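Local coordinates for protein digeranylgeranylglycerophospholipid reductase (Sulfolobus acidocaldarius, PDB 4OPC) that reduces the double bonds of geranylgeranyl chains in archaeal membrane lipid precursors, using bound FAD, to give saturated phytanyl lipids, at residues A346-F351 and S416-K421; A22-R27 and E109-V115; M2-D8 and E146-K152. One frame throughout, in Å; residues are numbered along the deposited sequence.

Contact 1: residues A346-F351 and S416-K421; sequences ASLDIF and SMKKIK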
loop_
_atom_site.group_PDB
_atom_site.type_symbol
_atom_site.label_atom_id
_atom_site.label_comp_id
_atom_site.label_asym_id
_atom_site.label_seq_id
_atom_site.Cartn_x
_atom_site.Cartn_y
_atom_site.Cartn_z
ATOM N N ALA A 346 -1.654 10.965 -3.735
ATOM C CA ALA A 346 -2.668 11.581 -4.584
ATOM C C ALA A 346 -2.076 11.985 -5.931
ATOM O O ALA A 346 -2.669 11.749 -6.984
ATOM C CB ALA A 346 -3.275 12.793 -3.894
ATOM N N SER A 347 -0.906 12.613 -5.899
ATOM C CA SER A 347 -0.185 12.966 -7.113
ATOM C C SER A 347 0.092 11.726 -7.962
ATOM O O SER A 347 -0.071 11.734 -9.192
ATOM C CB SER A 347 1.135 13.635 -6.733
ATOM O OG SER A 347 1.882 13.997 -7.880
ATOM N N LEU A 348 0.518 10.656 -7.306
ATOM C CA LEU A 348 0.855 9.425 -8.011
ATOM C C LEU A 348 -0.377 8.692 -8.535
ATOM O O LEU A 348 -0.269 7.915 -9.481
ATOM C CB LEU A 348 1.718 8.529 -7.129
ATOM C CG LEU A 348 3.105 9.117 -6.878
ATOM C CD1 LEU A 348 3.858 8.214 -5.918
ATOM C CD2 LEU A 348 3.890 9.313 -8.186
ATOM N N ASP A 349 -1.544 8.950 -7.946
ATOM C CA ASP A 349 -2.807 8.387 -8.435
ATOM C C ASP A 349 -3.053 8.925 -9.859
ATOM O O ASP A 349 -3.429 8.183 -10.767
ATOM C CB ASP A 349 -3.921 8.750 -7.427
ATOM C CG ASP A 349 -5.240 8.014 -7.645
ATOM O OD1 ASP A 349 -5.449 7.365 -8.696
ATOM O OD2 ASP A 349 -6.099 8.131 -6.748
ATOM N N ILE A 350 -2.794 10.213 -10.070
ATOM C CA ILE A 350 -2.865 10.827 -11.399
ATOM C C ILE A 350 -1.830 10.205 -12.337
ATOM O O ILE A 350 -2.138 9.792 -13.464
ATOM C CB ILE A 350 -2.604 12.353 -11.320
ATOM C CG1 ILE A 350 -3.753 13.063 -10.602
ATOM C CG2 ILE A 350 -2.415 12.942 -12.701
ATOM C CD1 ILE A 350 -5.058 13.079 -11.374
ATOM N N PHE A 351 -0.584 10.131 -11.875
ATOM C CA PHE A 351 0.501 9.637 -12.713
ATOM C C PHE A 351 0.260 8.186 -13.143
ATOM O O PHE A 351 0.439 7.848 -14.320
ATOM C CB PHE A 351 1.842 9.831 -11.986
ATOM C CG PHE A 351 3.055 9.651 -12.855
ATOM C CD1 PHE A 351 3.133 10.220 -14.117
ATOM C CD2 PHE A 351 4.148 8.953 -12.381
ATOM C CE1 PHE A 351 4.266 10.051 -14.903
ATOM C CE2 PHE A 351 5.280 8.790 -13.165
ATOM C CZ PHE A 351 5.335 9.355 -14.422
ATOM N N SER A 416 -1.687 18.421 -13.686
ATOM C CA SER A 416 -2.722 17.810 -12.855
ATOM C C SER A 416 -2.134 17.259 -11.557
ATOM O O SER A 416 -2.757 17.359 -10.494
ATOM C CB SER A 416 -3.460 16.702 -13.616
ATOM O OG SER A 416 -4.258 17.259 -14.647
ATOM N N MET A 417 -0.943 16.664 -11.639
ATOM C CA MET A 417 -0.243 16.200 -10.440
ATOM C C MET A 417 0.013 17.322 -9.443
ATOM O O MET A 417 -0.262 17.175 -8.252
ATOM C CB MET A 417 1.072 15.506 -10.799
ATOM C CG MET A 417 0.886 14.195 -11.568
ATOM S SD MET A 417 2.419 13.510 -12.222
ATOM C CE MET A 417 3.334 13.176 -10.722
ATOM N N LYS A 418 0.539 18.436 -9.931
ATOM C CA LYS A 418 0.795 19.588 -9.084
ATOM C C LYS A 418 -0.501 20.090 -8.456
ATOM O O LYS A 418 -0.543 20.396 -7.266
ATOM C CB LYS A 418 1.466 20.696 -9.908
ATOM C CG LYS A 418 1.744 21.982 -9.145
ATOM C CD LYS A 418 2.572 22.940 -9.998
ATOM C CE LYS A 418 2.702 24.306 -9.340
ATOM N NZ LYS A 418 3.180 24.200 -7.932
ATOM N N LYS A 419 -1.564 20.136 -9.254
ATOM C CA LYS A 419 -2.860 20.610 -8.786
ATOM C C LYS A 419 -3.426 19.741 -7.662
ATOM O O LYS A 419 -3.892 20.253 -6.640
ATOM C CB LYS A 419 -3.864 20.670 -9.938
ATOM C CG LYS A 419 -5.246 21.108 -9.495
ATOM C CD LYS A 419 -6.066 21.673 -10.638
ATOM C CE LYS A 419 -7.345 22.318 -10.110
ATOM N NZ LYS A 419 -8.174 22.902 -11.198
ATOM N N ILE A 420 -3.406 18.429 -7.846
ATOM C CA ILE A 420 -3.924 17.557 -6.807
ATOM C C ILE A 420 -3.018 17.591 -5.568
ATOM O O ILE A 420 -3.513 17.574 -4.443
ATOM C CB ILE A 420 -4.217 16.130 -7.333
ATOM C CG1 ILE A 420 -5.251 15.429 -6.449
ATOM C CG2 ILE A 420 -2.941 15.315 -7.461
ATOM C CD1 ILE A 420 -5.699 14.083 -6.995
ATOM N N LYS A 421 -1.706 17.706 -5.766
ATOM C CA LYS A 421 -0.792 17.754 -4.627
ATOM C C LYS A 421 -1.106 18.970 -3.764
ATOM O O LYS A 421 -1.166 18.869 -2.534
ATOM C CB LYS A 421 0.668 17.786 -5.073
ATOM C CG LYS A 421 1.659 17.561 -3.935
ATOM C CD LYS A 421 2.420 16.259 -4.105
ATOM C CE LYS A 421 3.537 16.129 -3.090
ATOM N NZ LYS A 421 4.571 17.181 -3.268
#
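A near-antiparallel helix pair in the all-helical C-terminal part of the reductase makes this contact, beside the lipid pocket: the side chain of Phe351 is about 5 Å from the bound phospholipid. The axes of 346-351 and 416-421 approach to 8.2 Å with 153° between their N-to-C directions, and the small side chains of Ala346 and Ser347 let Ile420 and Met417 come close to helix 332-357. At Ser347 and Met417 the CA atoms are only 4.6 Å apart.

The CA-to-CB bond of Ile420 points toward the other helix. Its CG2 lies 3.6 Å from Ser347 CA and 3.9 Å from Ile350 CG1, while Ile420 CD1 reaches Ala346 CB at 4.1 Å. One turn away, Met417 is the residue most covered by the other segment (98 Å²). Its CG packs on Ile350 CG2 at 3.7 Å, its SD sits 3.7 Å from Phe351 CB, and its CE meets Ser347 OG at 3.3 Å. The same sulfur, 4.6 Å from the centroid of the Phe351 ring, makes an oblique Met-aromatic contact. No hydrogen bond crosses between the segments: Ser347 OG bonds instead to Gly384 O, and Lys421, whose CD rests on Ser347 CB at 3.9 Å, carries its amine to a salt bridge with Asp385.

Leu445 and Phe448 of helix 434-452 pack on Ile350, whereas Phe351 touches Val297 in a loop and Val413 on helix 410-425.

Contact 2: residues A22-R27 and E109-V115; sequences AYQLSR and EAQDRGV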
loop_
_atom_site.group_PDB
_atom_site.type_symbol
_atom_site.label_atom_id
_atom_site.label_comp_id
_atom_site.label_asym_id
_atom_site.label_seq_id
_atom_site.Cartn_x
_atom_site.Cartn_y
_atom_site.Cartn_z
ATOM N N ALA A 22 0.046 -1.291 16.982
ATOM C CA ALA A 22 0.216 -1.926 18.289
ATOM C C ALA A 22 1.588 -1.587 18.868
ATOM O O ALA A 22 1.708 -1.209 20.043
ATOM C CB ALA A 22 0.056 -3.434 18.168
ATOM N N TYR A 23 2.630 -1.714 18.047
ATOM C CA TYR A 23 3.979 -1.463 18.521
ATOM C C TYR A 23 4.147 -0.003 18.950
ATOM O O TYR A 23 4.674 0.284 20.027
ATOM C CB TYR A 23 5.005 -1.835 17.448
ATOM C CG TYR A 23 6.419 -1.770 17.945
ATOM C CD1 TYR A 23 6.973 -2.827 18.664
ATOM C CD2 TYR A 23 7.202 -0.653 17.718
ATOM C CE1 TYR A 23 8.273 -2.769 19.132
ATOM C CE2 TYR A 23 8.508 -0.586 18.181
ATOM C CZ TYR A 23 9.033 -1.647 18.885
ATOM O OH TYR A 23 10.329 -1.595 19.346
ATOM N N GLN A 24 3.658 0.913 18.125
ATOM C CA GLN A 24 3.793 2.339 18.401
ATOM C C GLN A 24 2.975 2.809 19.610
ATOM O O GLN A 24 3.305 3.826 20.212
ATOM C CB GLN A 24 3.438 3.164 17.147
ATOM C CG GLN A 24 4.311 2.873 15.932
ATOM C CD GLN A 24 5.666 3.540 15.976
ATOM O OE1 GLN A 24 6.128 3.990 17.027
ATOM N NE2 GLN A 24 6.323 3.603 14.825
ATOM N N LEU A 25 1.910 2.085 19.946
ATOM C CA LEU A 25 1.085 2.436 21.111
ATOM C C LEU A 25 1.553 1.779 22.401
ATOM O O LEU A 25 1.057 2.106 23.479
ATOM C CB LEU A 25 -0.378 2.076 20.872
ATOM C CG LEU A 25 -1.145 3.013 19.943
ATOM C CD1 LEU A 25 -2.440 2.346 19.502
ATOM C CD2 LEU A 25 -1.409 4.340 20.621
ATOM N N SER A 26 2.517 0.870 22.297
ATOM C CA SER A 26 2.916 0.059 23.443
ATOM C C SER A 26 3.817 0.818 24.429
ATOM O O SER A 26 4.332 1.893 24.123
ATOM C CB SER A 26 3.587 -1.235 22.966
ATOM O OG SER A 26 4.872 -0.986 22.420
ATOM N N ARG A 27 4.000 0.241 25.615
ATOM C CA ARG A 27 4.766 0.855 26.702
ATOM C C ARG A 27 4.234 2.212 27.156
ATOM O O ARG A 27 4.984 3.032 27.670
ATOM C CB ARG A 27 6.252 0.975 26.346
ATOM C CG ARG A 27 7.014 -0.312 26.478
ATOM C CD ARG A 27 8.500 -0.093 26.683
ATOM N NE ARG A 27 9.152 -1.384 26.869
ATOM C CZ ARG A 27 10.445 -1.621 26.707
ATOM N NH1 ARG A 27 11.277 -0.641 26.382
ATOM N NH2 ARG A 27 10.919 -2.847 26.896
ATOM N N GLU A 109 6.760 -8.617 20.304
ATOM C CA GLU A 109 7.372 -7.550 21.089
ATOM C C GLU A 109 6.324 -6.581 21.624
ATOM O O GLU A 109 6.398 -6.173 22.777
ATOM C CB GLU A 109 8.462 -6.828 20.296
ATOM C CG GLU A 109 9.667 -7.720 20.089
ATOM C CD GLU A 109 10.870 -7.001 19.514
ATOM O OE1 GLU A 109 10.860 -5.751 19.458
ATOM O OE2 GLU A 109 11.831 -7.701 19.129
ATOM N N ALA A 110 5.337 -6.238 20.796
ATOM C CA ALA A 110 4.224 -5.417 21.270
ATOM C C ALA A 110 3.538 -6.098 22.465
ATOM O O ALA A 110 3.179 -5.452 23.446
ATOM C CB ALA A 110 3.230 -5.163 20.144
ATOM N N GLN A 111 3.369 -7.413 22.362
ATOM C CA GLN A 111 2.766 -8.209 23.428
ATOM C C GLN A 111 3.611 -8.161 24.706
ATOM O O GLN A 111 3.083 -7.944 25.803
ATOM C CB GLN A 111 2.582 -9.638 22.929
ATOM C CG GLN A 111 1.756 -10.545 23.837
ATOM C CD GLN A 111 1.477 -11.868 23.155
ATOM O OE1 GLN A 111 2.343 -12.411 22.475
ATOM N NE2 GLN A 111 0.260 -12.379 23.307
ATOM N N ASP A 112 4.922 -8.334 24.565
ATOM C CA ASP A 112 5.827 -8.210 25.708
ATOM C C ASP A 112 5.748 -6.809 26.304
ATOM O O ASP A 112 5.983 -6.627 27.505
ATOM C CB ASP A 112 7.275 -8.504 25.303
ATOM C CG ASP A 112 7.506 -9.959 24.924
ATOM O OD1 ASP A 112 6.671 -10.819 25.268
ATOM O OD2 ASP A 112 8.542 -10.239 24.288
ATOM N N ARG A 113 5.418 -5.832 25.469
ATOM C CA ARG A 113 5.327 -4.431 25.876
ATOM C C ARG A 113 3.909 -4.020 26.263
ATOM O O ARG A 113 3.582 -2.830 26.299
ATOM C CB ARG A 113 5.849 -3.524 24.758
ATOM C CG ARG A 113 7.338 -3.681 24.477
ATOM C CD ARG A 113 7.703 -3.189 23.074
ATOM N NE ARG A 113 7.543 -1.747 22.908
ATOM C CZ ARG A 113 8.534 -0.867 23.024
ATOM N NH1 ARG A 113 9.762 -1.281 23.311
ATOM N NH2 ARG A 113 8.291 0.426 22.861
ATOM N N GLY A 114 3.061 -5.007 26.533
ATOM C CA GLY A 114 1.777 -4.741 27.155
ATOM C C GLY A 114 0.530 -4.922 26.309
ATOM O O GLY A 114 -0.575 -4.876 26.854
ATOM N N VAL A 115 0.671 -5.123 25.000
ATOM C CA VAL A 115 -0.498 -5.281 24.131
ATOM C C VAL A 115 -1.029 -6.710 24.226
ATOM O O VAL A 115 -0.255 -7.665 24.175
ATOM C CB VAL A 115 -0.162 -4.929 22.665
ATOM C CG1 VAL A 115 -1.358 -5.182 21.750
ATOM C CG2 VAL A 115 0.303 -3.480 22.573
HETATM O O HOH W 1 6.703 1.988 21.008
HETATM O O HOH W 2 10.743 -3.830 20.906
#
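Two hydrogen bonds tie these helix ends together, both through Arg113. Its NE donates to Ser26 OG at 2.8 Å and nearly straight (171°), and its carbonyl O accepts from Arg27 N at 3.2 Å. Ser26 OG in turn donates to Tyr23 O at 2.7 Å, so the hydroxyl relays the arginine back to the last turn of helix 16-25.

The Arg113 guanidinium lies between two side chains, with Tyr23 CE1 over one face and Arg27 NE over the other; the like-charged Arg27 NH1 and Arg113 NH1 are 3.5 Å apart and not hydrogen-bonded. One water takes a weak bond from Arg113 NH2 (2.9 Å) and donates to Tyr23 O (2.8 Å); a second joins Tyr23 OH (2.8 Å) to Glu109 OE1 (2.4 Å), while Glu109 OE2 is in a salt bridge with Arg105.

Away from these polar groups the backbones come close over alanines: Ala22 CB meets Ala110 CB at 4.1 Å and Val115 CG1 at 4.2 Å. A Schellman motif ends the second helix, with Val115 N bonding to Ala110 O and Gly114 N to Gln111 O (both 3.0 Å); Gly114, at phi 110°, is its C-prime residue and turns the chain so that Val115 faces Ala22.

Strand 32-35 packs against both segments, Leu34 on Ala22 and Ile32 on Val115, while helix 302-322 packs against Leu25.

Contact 3: residues M2-D8 and E146-K152; sequences MKELKYD and ELTVYSK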
loop_
_atom_site.group_PDB
_atom_site.type_symbol
_atom_site.label_atom_id
_atom_site.label_comp_id
_atom_site.label_asym_id
_atom_site.label_seq_id
_atom_site.Cartn_x
_atom_site.Cartn_y
_atom_site.Cartn_z
ATOM N N MET A 2 -23.954 -11.975 26.879
ATOM C CA MET A 2 -22.615 -12.078 26.308
ATOM C C MET A 2 -21.599 -11.320 27.157
ATOM O O MET A 2 -21.888 -10.235 27.653
ATOM C CB MET A 2 -22.600 -11.532 24.875
ATOM C CG MET A 2 -21.299 -11.791 24.123
ATOM S SD MET A 2 -21.107 -10.866 22.583
ATOM C CE MET A 2 -22.612 -11.281 21.713
ATOM N N LYS A 3 -20.412 -11.900 27.313
ATOM C CA LYS A 3 -19.311 -11.275 28.050
ATOM C C LYS A 3 -18.905 -9.930 27.453
ATOM O O LYS A 3 -18.745 -9.805 26.237
ATOM C CB LYS A 3 -18.103 -12.214 28.066
ATOM C CG LYS A 3 -17.040 -11.876 29.098
ATOM C CD LYS A 3 -15.894 -12.879 29.035
ATOM C CE LYS A 3 -14.892 -12.666 30.160
ATOM N NZ LYS A 3 -13.714 -13.571 30.029
ATOM N N GLU A 4 -18.726 -8.934 28.317
ATOM C CA GLU A 4 -18.320 -7.593 27.900
ATOM C C GLU A 4 -17.024 -7.182 28.586
ATOM O O GLU A 4 -16.886 -7.329 29.807
ATOM C CB GLU A 4 -19.402 -6.567 28.238
ATOM C CG GLU A 4 -20.766 -6.844 27.628
ATOM C CD GLU A 4 -21.797 -5.801 28.021
ATOM O OE1 GLU A 4 -21.540 -5.038 28.976
ATOM O OE2 GLU A 4 -22.864 -5.742 27.374
ATOM N N LEU A 5 -16.093 -6.650 27.798
ATOM C CA LEU A 5 -14.780 -6.228 28.285
ATOM C C LEU A 5 -14.485 -4.788 27.880
ATOM O O LEU A 5 -14.911 -4.352 26.818
ATOM C CB LEU A 5 -13.707 -7.160 27.733
ATOM C CG LEU A 5 -13.962 -8.637 28.040
ATOM C CD1 LEU A 5 -12.998 -9.517 27.267
ATOM C CD2 LEU A 5 -13.852 -8.901 29.534
ATOM N N LYS A 6 -13.748 -4.059 28.716
ATOM C CA LYS A 6 -13.446 -2.645 28.471
ATOM C C LYS A 6 -11.975 -2.413 28.156
ATOM O O LYS A 6 -11.111 -2.649 29.002
ATOM C CB LYS A 6 -13.837 -1.803 29.689
ATOM C CG LYS A 6 -15.305 -1.885 30.055
ATOM C CD LYS A 6 -16.131 -0.873 29.286
ATOM C CE LYS A 6 -17.575 -0.882 29.767
ATOM N NZ LYS A 6 -17.666 -0.735 31.248
ATOM N N TYR A 7 -11.700 -1.927 26.948
ATOM C CA TYR A 7 -10.346 -1.634 26.502
ATOM C C TYR A 7 -10.232 -0.169 26.103
ATOM O O TYR A 7 -11.232 0.501 25.858
ATOM C CB TYR A 7 -9.953 -2.532 25.314
ATOM C CG TYR A 7 -9.607 -3.940 25.744
ATOM C CD1 TYR A 7 -10.599 -4.853 26.048
ATOM C CD2 TYR A 7 -8.284 -4.347 25.857
ATOM C CE1 TYR A 7 -10.291 -6.138 26.469
ATOM C CE2 TYR A 7 -7.965 -5.631 26.281
ATOM C CZ TYR A 7 -8.969 -6.523 26.569
ATOM O OH TYR A 7 -8.676 -7.805 26.998
ATOM N N ASP A 8 -9.010 0.340 26.064
ATOM C CA ASP A 8 -8.801 1.687 25.567
ATOM C C ASP A 8 -8.848 1.690 24.047
ATOM O O ASP A 8 -9.535 2.525 23.443
ATOM C CB ASP A 8 -7.465 2.233 26.049
ATOM C CG ASP A 8 -7.455 2.467 27.534
ATOM O OD1 ASP A 8 -8.485 2.940 28.081
ATOM O OD2 ASP A 8 -6.423 2.173 28.173
ATOM N N GLU A 146 -17.998 -15.872 21.875
ATOM C CA GLU A 146 -18.363 -14.579 21.324
ATOM C C GLU A 146 -18.248 -13.570 22.457
ATOM O O GLU A 146 -18.772 -13.799 23.559
ATOM C CB GLU A 146 -19.787 -14.641 20.775
ATOM C CG GLU A 146 -20.255 -13.446 19.972
ATOM C CD GLU A 146 -21.595 -13.716 19.307
ATOM O OE1 GLU A 146 -22.151 -14.814 19.530
ATOM O OE2 GLU A 146 -22.094 -12.842 18.566
ATOM N N LEU A 147 -17.543 -12.476 22.193
ATOM C CA LEU A 147 -17.244 -11.472 23.208
ATOM C C LEU A 147 -17.558 -10.083 22.680
ATOM O O LEU A 147 -17.337 -9.800 21.509
ATOM C CB LEU A 147 -15.753 -11.519 23.557
ATOM C CG LEU A 147 -15.204 -12.863 24.035
ATOM C CD1 LEU A 147 -13.944 -13.223 23.270
ATOM C CD2 LEU A 147 -14.937 -12.823 25.525
ATOM N N THR A 148 -18.041 -9.211 23.553
ATOM C CA THR A 148 -18.190 -7.810 23.218
ATOM C C THR A 148 -17.057 -7.021 23.855
ATOM O O THR A 148 -16.866 -7.059 25.078
ATOM C CB THR A 148 -19.535 -7.286 23.717
ATOM O OG1 THR A 148 -20.572 -7.758 22.848
ATOM C CG2 THR A 148 -19.548 -5.775 23.734
ATOM N N VAL A 149 -16.296 -6.323 23.025
ATOM C CA VAL A 149 -15.203 -5.499 23.507
ATOM C C VAL A 149 -15.518 -4.037 23.239
ATOM O O VAL A 149 -15.737 -3.637 22.095
ATOM C CB VAL A 149 -13.868 -5.898 22.849
ATOM C CG1 VAL A 149 -12.808 -4.829 23.084
ATOM C CG2 VAL A 149 -13.419 -7.261 23.367
ATOM N N TYR A 150 -15.550 -3.242 24.297
ATOM C CA TYR A 150 -15.741 -1.805 24.169
ATOM C C TYR A 150 -14.387 -1.131 24.106
ATOM O O TYR A 150 -13.438 -1.553 24.769
ATOM C CB TYR A 150 -16.551 -1.262 25.345
ATOM C CG TYR A 150 -17.951 -1.819 25.397
ATOM C CD1 TYR A 150 -18.910 -1.421 24.476
ATOM C CD2 TYR A 150 -18.311 -2.755 26.353
ATOM C CE1 TYR A 150 -20.195 -1.929 24.520
ATOM C CE2 TYR A 150 -19.595 -3.266 26.403
ATOM C CZ TYR A 150 -20.529 -2.850 25.477
ATOM O OH TYR A 150 -21.810 -3.349 25.512
ATOM N N SER A 151 -14.290 -0.096 23.284
ATOM C CA SER A 151 -13.055 0.655 23.134
ATOM C C SER A 151 -13.365 2.117 22.889
ATOM O O SER A 151 -14.439 2.450 22.380
ATOM C CB SER A 151 -12.230 0.089 21.964
ATOM O OG SER A 151 -12.972 0.068 20.744
ATOM N N LYS A 152 -12.437 3.001 23.241
ATOM C CA LYS A 152 -12.570 4.404 22.848
ATOM C C LYS A 152 -12.290 4.604 21.359
ATOM O O LYS A 152 -12.893 5.467 20.719
ATOM C CB LYS A 152 -11.647 5.312 23.676
ATOM C CG LYS A 152 -11.897 5.291 25.162
ATOM C CD LYS A 152 -13.387 5.385 25.503
ATOM C CE LYS A 152 -13.973 6.748 25.215
ATOM N NZ LYS A 152 -15.414 6.809 25.606
HETATM O O HOH W 3 -19.403 -14.389 26.083
#
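Glu4, Lys6, Thr148 and Tyr150 send their side chains to one face of this parallel strand pair, Leu5, Leu147 and Val149 to the other. Tyr150 (chi1 m) lays its ring beside Lys6, whose chi2 of -87° folds the chain so that CE comes 4.0 Å from Tyr150 CD2. Extended at chi2, Glu4 takes a weak hydrogen bond on OE2 from Tyr150 OH (3.2 Å). Met2 reaches across the strand end, its SD 3.2 Å from Thr148 OG1. On the other face, Leu5 CD1 meets Leu147 CD2 at 4.2 Å. Just past the strand, Tyr7 CD1 packs on Val149 CG1 at 3.7 Å. Trp118 touches Leu5, Leu147 and Tyr7.

The backbone ladder runs Thr148 N to Lys3 O (2.8 Å), Leu5 N to Thr148 O (2.9 Å), Tyr150 N to Leu5 O (2.8 Å) and Tyr7 N to Tyr150 O (2.8 Å). Leu5 bonding to Thr148 and Tyr150, either side of Val149, is the parallel-strand pattern; strand 3-6 is outermost in a mixed four-stranded sheet next to the Rossmann-type FAD-binding fold.

Contact 1 is the buried one, helix against helix with no hydrogen bond between its segments, and it lies about 36 Å from contact 2 and 42 Å from contact 3, centre to centre. Those two are partly buried, with centres about 19 Å apart, and belong to the FAD-binding region; contact 3 is the more exposed, with 6 of 14 touching residues exposed against 1 of 8. Contact 2 is nested in the loop that contact 3 closes. They share no helix or strand, but Val115 runs straight into strand 116-118, which touches contact 3. Chemistry follows place: aliphatic and sulfur packing in contact 1, arginine hydrogen bonds and water bridges over alanines in contact 2, a backbone ladder in contact 3.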